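Local coordinates for protein putative rhamnosidase (Streptomyces avermitilis, PDB 3W5M) that hydrolyses terminal non-reducing alpha-L-rhamnose residues, releasing L-rhamnose from plant flavonoid glycosides and gum arabic, at residues A693-Y707 against Y763-E777. Sequence-based numbering, arbitrary orientation.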
loop_
_atom_site.group_PDB
_atom_site.type_symbol
_atom_site.label_atom_id
_atom_site.label_comp_id
_atom_site.label_asym_id
_atom_site.label_seq_id
_atom_site.Cartn_x
_atom_site.Cartn_y
_atom_site.Cartn_z
ATOM N N ALA A 693 12.343 16.600 -9.145
ATOM C CA ALA A 693 11.187 17.094 -9.903
ATOM C C ALA A 693 10.202 16.031 -10.360
ATOM O O ALA A 693 10.589 15.064 -11.002
ATOM C CB ALA A 693 11.661 17.888 -11.115
ATOM N N GLY A 694 8.916 16.261 -10.075
ATOM C CA GLY A 694 7.829 15.373 -10.470
ATOM C C GLY A 694 7.642 14.251 -9.453
ATOM O O GLY A 694 6.665 13.499 -9.527
ATOM N N TRP A 695 8.580 14.147 -8.519
ATOM C CA TRP A 695 8.526 13.143 -7.456
ATOM C C TRP A 695 8.200 13.919 -6.165
ATOM O O TRP A 695 7.049 13.952 -5.744
ATOM C CB TRP A 695 9.837 12.295 -7.401
ATOM C CG TRP A 695 9.711 11.018 -8.232
ATOM C CD1 TRP A 695 9.605 9.724 -7.751
ATOM C CD2 TRP A 695 9.577 10.920 -9.653
ATOM N NE1 TRP A 695 9.461 8.846 -8.782
ATOM C CE2 TRP A 695 9.425 9.546 -9.965
ATOM C CE3 TRP A 695 9.623 11.856 -10.711
ATOM C CZ2 TRP A 695 9.287 9.088 -11.276
ATOM C CZ3 TRP A 695 9.486 11.396 -12.017
ATOM C CH2 TRP A 695 9.316 10.030 -12.290
ATOM N N GLY A 696 9.184 14.623 -5.612
ATOM C CA GLY A 696 9.004 15.438 -4.420
ATOM C C GLY A 696 7.825 16.382 -4.530
ATOM O O GLY A 696 7.203 16.727 -3.501
ATOM N N ASP A 697 7.469 16.775 -5.764
ATOM C CA ASP A 697 6.318 17.655 -5.985
ATOM C C ASP A 697 4.950 17.100 -5.580
ATOM O O ASP A 697 3.979 17.854 -5.515
ATOM C CB ASP A 697 6.305 18.151 -7.424
ATOM C CG ASP A 697 7.531 18.977 -7.717
ATOM O OD1 ASP A 697 7.578 20.148 -7.255
ATOM O OD2 ASP A 697 8.464 18.416 -8.339
ATOM N N ALA A 698 4.882 15.800 -5.278
ATOM C CA ALA A 698 3.681 15.219 -4.718
ATOM C C ALA A 698 3.223 15.963 -3.476
ATOM O O ALA A 698 2.024 16.028 -3.204
ATOM C CB ALA A 698 3.891 13.740 -4.403
ATOM N N GLY A 699 4.172 16.499 -2.720
ATOM C CA GLY A 699 3.886 17.325 -1.526
ATOM C C GLY A 699 3.021 18.559 -1.786
ATOM O O GLY A 699 2.400 19.086 -0.863
ATOM N N VAL A 700 3.015 19.035 -3.039
ATOM C CA VAL A 700 2.178 20.141 -3.502
ATOM C C VAL A 700 0.949 19.655 -4.296
ATOM O O VAL A 700 -0.194 20.096 -4.059
ATOM C CB VAL A 700 2.998 21.102 -4.420
ATOM C CG1 VAL A 700 2.267 22.441 -4.546
ATOM C CG2 VAL A 700 4.419 21.257 -3.907
ATOM N N THR A 701 1.167 18.718 -5.221
ATOM C CA THR A 701 0.130 18.327 -6.173
ATOM C C THR A 701 -0.930 17.432 -5.560
ATOM O O THR A 701 -2.072 17.460 -5.972
ATOM C CB THR A 701 0.684 17.575 -7.401
ATOM O OG1 THR A 701 1.384 16.413 -6.970
ATOM C CG2 THR A 701 1.677 18.457 -8.203
ATOM N N VAL A 702 -0.525 16.628 -4.596
ATOM C CA VAL A 702 -1.486 15.707 -3.964
ATOM C C VAL A 702 -2.479 16.463 -3.020
ATOM O O VAL A 702 -3.691 16.211 -3.075
ATOM C CB VAL A 702 -0.762 14.509 -3.320
ATOM C CG1 VAL A 702 -1.773 13.622 -2.636
ATOM C CG2 VAL A 702 -0.061 13.654 -4.402
ATOM N N PRO A 703 -1.988 17.402 -2.179
ATOM C CA PRO A 703 -2.965 18.235 -1.463
ATOM C C PRO A 703 -3.887 18.981 -2.412
ATOM O O PRO A 703 -5.096 19.093 -2.172
ATOM C CB PRO A 703 -2.086 19.193 -0.655
ATOM C CG PRO A 703 -0.828 18.424 -0.432
ATOM C CD PRO A 703 -0.625 17.601 -1.660
ATOM N N TRP A 704 -3.341 19.494 -3.525
ATOM C CA TRP A 704 -4.197 20.208 -4.454
ATOM C C TRP A 704 -5.229 19.300 -5.100
ATOM O O TRP A 704 -6.396 19.675 -5.245
ATOM C CB TRP A 704 -3.371 20.926 -5.544
ATOM C CG TRP A 704 -4.224 21.826 -6.370
ATOM C CD1 TRP A 704 -4.585 21.652 -7.677
ATOM C CD2 TRP A 704 -4.857 23.040 -5.933
ATOM N NE1 TRP A 704 -5.395 22.696 -8.091
ATOM C CE2 TRP A 704 -5.582 23.560 -7.046
ATOM C CE3 TRP A 704 -4.882 23.744 -4.710
ATOM C CZ2 TRP A 704 -6.333 24.745 -6.973
ATOM C CZ3 TRP A 704 -5.629 24.938 -4.637
ATOM C CH2 TRP A 704 -6.339 25.422 -5.771
ATOM N N ALA A 705 -4.804 18.100 -5.486
ATOM C CA ALA A 705 -5.740 17.138 -6.046
ATOM C C ALA A 705 -6.872 16.798 -5.045
ATOM O O ALA A 705 -8.034 16.728 -5.441
ATOM C CB ALA A 705 -4.991 15.884 -6.532
ATOM N N LEU A 706 -6.546 16.636 -3.762
ATOM C CA LEU A 706 -7.583 16.360 -2.737
ATOM C C LEU A 706 -8.486 17.573 -2.574
ATOM O O LEU A 706 -9.685 17.455 -2.478
ATOM C CB LEU A 706 -6.984 15.980 -1.390
ATOM C CG LEU A 706 -6.126 14.707 -1.266
ATOM C CD1 LEU A 706 -5.514 14.507 0.115
ATOM C CD2 LEU A 706 -6.933 13.450 -1.647
ATOM N N TYR A 707 -7.904 18.754 -2.620
ATOM C CA TYR A 707 -8.726 19.947 -2.540
ATOM C C TYR A 707 -9.726 20.069 -3.711
ATOM O O TYR A 707 -10.920 20.343 -3.498
ATOM C CB TYR A 707 -7.855 21.191 -2.394
ATOM C CG TYR A 707 -8.696 22.424 -2.311
ATOM C CD1 TYR A 707 -9.475 22.663 -1.165
ATOM C CD2 TYR A 707 -8.753 23.337 -3.360
ATOM C CE1 TYR A 707 -10.268 23.794 -1.065
ATOM C CE2 TYR A 707 -9.541 24.481 -3.262
ATOM C CZ TYR A 707 -10.295 24.687 -2.111
ATOM O OH TYR A 707 -11.104 25.801 -1.969
ATOM N N TYR A 763 8.374 21.795 -13.395
ATOM C CA TYR A 763 7.795 21.403 -12.098
ATOM C C TYR A 763 7.978 22.432 -10.974
ATOM O O TYR A 763 7.069 22.627 -10.145
ATOM C CB TYR A 763 8.231 19.978 -11.697
ATOM C CG TYR A 763 7.119 18.984 -11.942
ATOM C CD1 TYR A 763 6.054 18.896 -11.039
ATOM C CD2 TYR A 763 7.096 18.154 -13.068
ATOM C CE1 TYR A 763 5.004 18.029 -11.249
ATOM C CE2 TYR A 763 6.041 17.267 -13.284
ATOM C CZ TYR A 763 5.004 17.190 -12.347
ATOM O OH TYR A 763 3.916 16.333 -12.506
ATOM N N PHE A 764 9.118 23.127 -10.974
ATOM C CA PHE A 764 9.395 24.206 -10.040
ATOM C C PHE A 764 8.344 25.325 -10.171
ATOM O O PHE A 764 7.729 25.744 -9.179
ATOM C CB PHE A 764 10.850 24.701 -10.275
ATOM C CG PHE A 764 11.313 25.846 -9.389
ATOM C CD1 PHE A 764 10.755 26.108 -8.135
ATOM C CD2 PHE A 764 12.371 26.651 -9.805
ATOM C CE1 PHE A 764 11.220 27.143 -7.345
ATOM C CE2 PHE A 764 12.846 27.686 -9.003
ATOM C CZ PHE A 764 12.273 27.935 -7.770
ATOM N N ALA A 765 8.144 25.804 -11.401
ATOM C CA ALA A 765 7.114 26.797 -11.708
ATOM C C ALA A 765 5.735 26.335 -11.285
ATOM O O ALA A 765 4.998 27.105 -10.666
ATOM C CB ALA A 765 7.097 27.112 -13.201
ATOM N N HIS A 766 5.386 25.095 -11.635
ATOM C CA HIS A 766 4.056 24.562 -11.344
ATOM C C HIS A 766 3.802 24.515 -9.829
ATOM O O HIS A 766 2.679 24.817 -9.368
ATOM C CB HIS A 766 3.890 23.156 -11.929
ATOM C CG HIS A 766 2.494 22.612 -11.829
ATOM N ND1 HIS A 766 1.403 23.238 -12.390
ATOM C CD2 HIS A 766 2.020 21.482 -11.246
ATOM C CE1 HIS A 766 0.316 22.521 -12.164
ATOM N NE2 HIS A 766 0.662 21.452 -11.467
ATOM N N SER A 767 4.824 24.100 -9.079
ATOM C CA SER A 767 4.736 24.128 -7.619
ATOM C C SER A 767 4.526 25.551 -7.068
ATOM O O SER A 767 3.733 25.742 -6.148
ATOM C CB SER A 767 5.941 23.460 -6.973
ATOM O OG SER A 767 5.806 22.069 -7.110
ATOM N N ALA A 768 5.217 26.541 -7.635
ATOM C CA ALA A 768 4.994 27.937 -7.247
ATOM C C ALA A 768 3.562 28.397 -7.553
ATOM O O ALA A 768 2.950 29.122 -6.757
ATOM C CB ALA A 768 6.008 28.858 -7.940
ATOM N N ASP A 769 3.050 27.977 -8.709
ATOM C CA ASP A 769 1.695 28.284 -9.183
ATOM C C ASP A 769 0.688 27.697 -8.196
ATOM O O ASP A 769 -0.233 28.381 -7.732
ATOM C CB ASP A 769 1.500 27.666 -10.570
ATOM C CG ASP A 769 0.133 27.943 -11.185
ATOM O OD1 ASP A 769 -0.754 28.578 -10.571
ATOM O OD2 ASP A 769 -0.067 27.515 -12.336
ATOM N N LEU A 770 0.860 26.416 -7.879
ATOM C CA LEU A 770 -0.076 25.791 -6.966
ATOM C C LEU A 770 -0.024 26.409 -5.585
ATOM O O LEU A 770 -1.075 26.570 -4.937
ATOM C CB LEU A 770 0.153 24.283 -6.889
ATOM C CG LEU A 770 -0.205 23.464 -8.121
ATOM C CD1 LEU A 770 -0.066 21.977 -7.766
ATOM C CD2 LEU A 770 -1.576 23.791 -8.702
ATOM N N ALA A 771 1.175 26.750 -5.113
ATOM C CA ALA A 771 1.273 27.377 -3.804
ATOM C C ALA A 771 0.484 28.705 -3.773
ATOM O O ALA A 771 -0.156 29.018 -2.769
ATOM C CB ALA A 771 2.722 27.581 -3.393
ATOM N N ALA A 772 0.507 29.466 -4.877
ATOM C CA ALA A 772 -0.278 30.713 -4.937
ATOM C C ALA A 772 -1.775 30.424 -4.887
ATOM O O ALA A 772 -2.534 31.152 -4.238
ATOM C CB ALA A 772 0.067 31.534 -6.186
ATOM N N ARG A 773 -2.194 29.360 -5.565
ATOM C CA ARG A 773 -3.586 28.951 -5.589
ATOM C C ARG A 773 -4.034 28.541 -4.180
ATOM O O ARG A 773 -5.143 28.895 -3.764
ATOM C CB ARG A 773 -3.810 27.829 -6.605
ATOM C CG ARG A 773 -3.630 28.250 -8.069
ATOM C CD ARG A 773 -4.103 27.143 -8.996
ATOM N NE ARG A 773 -3.248 26.980 -10.173
ATOM C CZ ARG A 773 -3.309 25.934 -10.995
ATOM N NH1 ARG A 773 -4.194 24.950 -10.778
ATOM N NH2 ARG A 773 -2.491 25.871 -12.043
ATOM N N MET A 774 -3.168 27.825 -3.457
ATOM C CA MET A 774 -3.449 27.407 -2.066
ATOM C C MET A 774 -3.573 28.611 -1.133
ATOM O O MET A 774 -4.524 28.691 -0.339
ATOM C CB MET A 774 -2.344 26.493 -1.526
ATOM C CG MET A 774 -2.274 25.142 -2.220
ATOM S SD MET A 774 -1.003 24.115 -1.461
ATOM C CE MET A 774 -1.047 22.684 -2.537
ATOM N N ALA A 775 -2.600 29.528 -1.214
ATOM C CA ALA A 775 -2.595 30.730 -0.375
ATOM C C ALA A 775 -3.909 31.457 -0.581
ATOM O O ALA A 775 -4.544 31.913 0.391
ATOM C CB ALA A 775 -1.410 31.632 -0.734
ATOM N N THR A 776 -4.313 31.554 -1.847
ATOM C CA THR A 776 -5.547 32.224 -2.256
ATOM C C THR A 776 -6.785 31.543 -1.644
ATOM O O THR A 776 -7.606 32.205 -1.019
ATOM C CB THR A 776 -5.643 32.317 -3.799
ATOM O OG1 THR A 776 -4.559 33.125 -4.281
ATOM C CG2 THR A 776 -6.943 32.934 -4.258
ATOM N N GLU A 777 -6.909 30.230 -1.801
ATOM C CA GLU A 777 -8.038 29.520 -1.186
ATOM C C GLU A 777 -8.112 29.680 0.324
ATOM O O GLU A 777 -9.200 29.702 0.895
ATOM C CB GLU A 777 -8.031 28.039 -1.567
ATOM C CG GLU A 777 -8.169 27.794 -3.075
ATOM C CD GLU A 777 -9.476 28.318 -3.672
ATOM O OE1 GLU A 777 -10.562 27.977 -3.162
ATOM O OE2 GLU A 777 -9.427 29.072 -4.663
#
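Trp704 fits as a knob into the hole of Leu770, Arg773, Met774 and Glu777, joining two helices of the (alpha/alpha)6-barrel whose segment axes approach to 9.7 Å at 42°. Its CG lies anti to the backbone N (chi1 -171°), carrying the indole across to the other helix; Leu770 CD2 sits over the five-membered ring, 4.0 Å from its centroid. In the buried interior, Val700 CG1 packs 3.7 Å from Leu770 CB, and Met774 brings CE against Val700 CG1 (3.9 Å) and Pro703 CB.

The buried loop end is tight too. Gly694 CA lies over the Tyr763 ring, 3.6 Å from its centroid. Asp697 OD1 accepts from Ser767 OG (2.6 Å) and Trp726 NE1, and OD2 takes Gly694 N through its anti lone pair. With an alanine in place of Asp697, Ser767 OG, Gly694 N and Trp726 NE1 would probably lose their acceptor, and the turn carrying rhamnose-binding Trp695 could shift.

The Arg773 and Glu777 side is partly exposed, lined by aliphatic parts of charged side chains (Arg773 CB 3.6 Å from Trp704 CH2). Buried Tyr707 OH donates to partly exposed Glu777 OE1 (2.5 Å), meeting it on the carboxylate's anti side, 24° out of plane.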